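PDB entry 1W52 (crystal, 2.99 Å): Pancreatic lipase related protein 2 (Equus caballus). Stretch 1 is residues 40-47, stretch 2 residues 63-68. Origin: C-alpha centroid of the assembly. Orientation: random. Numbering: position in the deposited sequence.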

# COMPACT_ATOMS: atom_id res chain seq x y z
N LEU A 40 -22.16 -0.45 -7.62
CA LEU A 40 -22.01 -0.28 -9.07
C LEU A 40 -21.18 -1.40 -9.64
O LEU A 40 -20.04 -1.60 -9.22
CB LEU A 40 -21.33 1.01 -9.42
CG LEU A 40 -21.73 2.19 -8.55
CD1 LEU A 40 -21.08 3.40 -9.12
CD2 LEU A 40 -23.24 2.38 -8.50
N LEU A 41 -21.77 -2.12 -10.62
CA LEU A 41 -21.23 -3.43 -11.01
C LEU A 41 -20.48 -3.41 -12.34
O LEU A 41 -21.02 -3.04 -13.37
CB LEU A 41 -22.31 -4.51 -11.02
CG LEU A 41 -21.83 -5.96 -11.21
CD1 LEU A 41 -20.46 -6.25 -10.67
CD2 LEU A 41 -22.75 -6.90 -10.51
N TYR A 42 -19.22 -3.78 -12.26
CA TYR A 42 -18.36 -3.86 -13.40
C TYR A 42 -17.91 -5.32 -13.48
O TYR A 42 -17.64 -5.96 -12.48
CB TYR A 42 -17.16 -2.95 -13.19
CG TYR A 42 -17.42 -1.45 -13.24
CD1 TYR A 42 -17.35 -0.77 -14.45
CD2 TYR A 42 -17.64 -0.68 -12.07
CE1 TYR A 42 -17.55 0.63 -14.51
CE2 TYR A 42 -17.84 0.73 -12.12
CZ TYR A 42 -17.79 1.37 -13.35
OH TYR A 42 -17.98 2.74 -13.47
N THR A 43 -17.89 -5.83 -14.71
CA THR A 43 -17.51 -7.21 -15.05
C THR A 43 -16.87 -7.17 -16.42
O THR A 43 -17.04 -6.20 -17.15
CB THR A 43 -18.73 -8.15 -15.15
OG1 THR A 43 -19.79 -7.48 -15.85
CG2 THR A 43 -19.30 -8.51 -13.78
N ASN A 44 -16.16 -8.24 -16.80
CA ASN A 44 -15.32 -8.15 -17.99
C ASN A 44 -16.23 -7.93 -19.18
O ASN A 44 -15.81 -7.40 -20.20
CB ASN A 44 -14.47 -9.38 -18.20
CG ASN A 44 -13.77 -9.79 -16.97
OD1 ASN A 44 -14.38 -10.31 -16.06
ND2 ASN A 44 -12.47 -9.58 -16.93
N LYS A 45 -17.49 -8.33 -19.02
CA LYS A 45 -18.51 -8.16 -20.04
C LYS A 45 -18.74 -6.67 -20.28
O LYS A 45 -18.66 -6.21 -21.43
CB LYS A 45 -19.79 -8.89 -19.60
CG LYS A 45 -19.57 -10.43 -19.32
CD LYS A 45 -20.80 -11.14 -18.68
CE LYS A 45 -20.68 -12.69 -18.71
NZ LYS A 45 -21.50 -13.42 -17.66
N ASN A 46 -18.96 -5.91 -19.19
CA ASN A 46 -19.11 -4.43 -19.21
C ASN A 46 -18.07 -3.65 -18.41
O ASN A 46 -18.33 -3.24 -17.28
CB ASN A 46 -20.50 -4.02 -18.71
CG ASN A 46 -20.73 -4.38 -17.25
OD1 ASN A 46 -20.85 -5.55 -16.90
ND2 ASN A 46 -20.82 -3.37 -16.40
N PRO A 47 -16.89 -3.45 -18.99
CA PRO A 47 -15.80 -2.70 -18.32
C PRO A 47 -15.83 -1.16 -18.41
O PRO A 47 -14.79 -0.55 -18.21
CB PRO A 47 -14.54 -3.26 -19.01
CG PRO A 47 -15.00 -3.71 -20.38
CD PRO A 47 -16.48 -3.96 -20.30
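Stretch 2, residues 63-68: SSNFQS

How does stretch 2 lie on stretch 1? It has no regular helix or strand and passes as an irregular segment beside the end of a strand that includes Leu41 and the loop that follows. The backbones come nearest at Thr43 and Asn65, whose CA atoms are 6.6 Å apart. From there Ser64 and Phe66 reach Leu41, while Gln67 meets Asn44 and Lys45. The contact is modest, burying 384 Å² in all.

Which side chains of Leu41 to Thr43 face stretch 2? Leu41 and Thr43 point toward it and Tyr42 points away, the alternation expected of an extended chain. Leu41, with chi1 t, brings CD2 to 3.7 Å from CB of Phe66, an apolar contact with both residues buried. Phe66 is also t at chi1. The CA-to-CB bond of Phe66 points away overall, yet CB makes the closest approach to Leu41; Leu41 CD2 stands oblique to the ring.

What surrounds Asn65? The CA-to-CB bond of Asn65 points toward stretch 1, and CB of Asn65 lies 3.2 Å from OG1 of Thr43, whose chi1 is p, and 3.7 Å from OD1 of Asn46. Asn46 starts out sideways, but chi1 p brings its end nearer, and its ND2 donates a hydrogen bond of 3.1 Å to O of Leu41. The bond links Asn46 to the backbone of Leu41 within stretch 1.

How does Gln67 reach the loop? Its CA-to-CB bond runs sideways, yet its end comes nearer, with chi1 at 29° and chi2 at -143°, both between wells. Lys45, m at chi1 and then t throughout, is extended enough for NZ to give OE1 of Gln67 a weak hydrogen bond of 3.2 Å. On the amide's other arm, NE2 of Gln67 lies 3.4 Å from OD1 of Asn44, an atom already hydrogen-bonded elsewhere in the structure.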

# COMPACT_ATOMS: atom_id res chain seq x y z
N SER A 63 -30.44 -10.43 -13.38
CA SER A 63 -30.51 -9.89 -14.73
C SER A 63 -29.27 -9.13 -15.12
O SER A 63 -29.22 -8.55 -16.20
CB SER A 63 -31.75 -9.01 -14.91
OG SER A 63 -31.83 -8.00 -13.93
N SER A 64 -28.28 -9.13 -14.23
CA SER A 64 -26.97 -8.47 -14.46
C SER A 64 -25.82 -9.42 -14.78
O SER A 64 -25.89 -10.64 -14.50
CB SER A 64 -26.57 -7.65 -13.23
OG SER A 64 -26.40 -8.50 -12.11
N ASN A 65 -24.74 -8.85 -15.29
CA ASN A 65 -23.59 -9.62 -15.77
C ASN A 65 -22.80 -10.28 -14.66
O ASN A 65 -21.86 -11.04 -14.91
CB ASN A 65 -22.67 -8.74 -16.59
CG ASN A 65 -23.33 -8.22 -17.83
OD1 ASN A 65 -24.47 -7.80 -17.80
ND2 ASN A 65 -22.62 -8.24 -18.94
N PHE A 66 -23.17 -10.00 -13.42
CA PHE A 66 -22.54 -10.66 -12.31
C PHE A 66 -22.41 -12.14 -12.63
O PHE A 66 -23.36 -12.73 -13.09
CB PHE A 66 -23.37 -10.46 -11.05
CG PHE A 66 -22.87 -11.22 -9.84
CD1 PHE A 66 -23.41 -12.45 -9.52
CD2 PHE A 66 -21.90 -10.71 -9.03
CE1 PHE A 66 -22.96 -13.13 -8.42
CE2 PHE A 66 -21.47 -11.40 -7.92
CZ PHE A 66 -21.99 -12.60 -7.62
N GLN A 67 -21.24 -12.73 -12.37
CA GLN A 67 -20.93 -14.13 -12.66
C GLN A 67 -20.62 -14.90 -11.38
O GLN A 67 -19.55 -14.76 -10.81
CB GLN A 67 -19.76 -14.26 -13.67
CG GLN A 67 -18.70 -13.15 -13.68
CD GLN A 67 -18.14 -12.77 -15.09
OE1 GLN A 67 -18.91 -12.63 -16.03
NE2 GLN A 67 -16.81 -12.59 -15.21
N SER A 68 -21.57 -15.72 -10.94
CA SER A 68 -21.40 -16.48 -9.69
C SER A 68 -20.21 -17.43 -9.73
O SER A 68 -19.76 -17.93 -8.70
CB SER A 68 -22.67 -17.26 -9.35
OG SER A 68 -22.73 -18.44 -10.14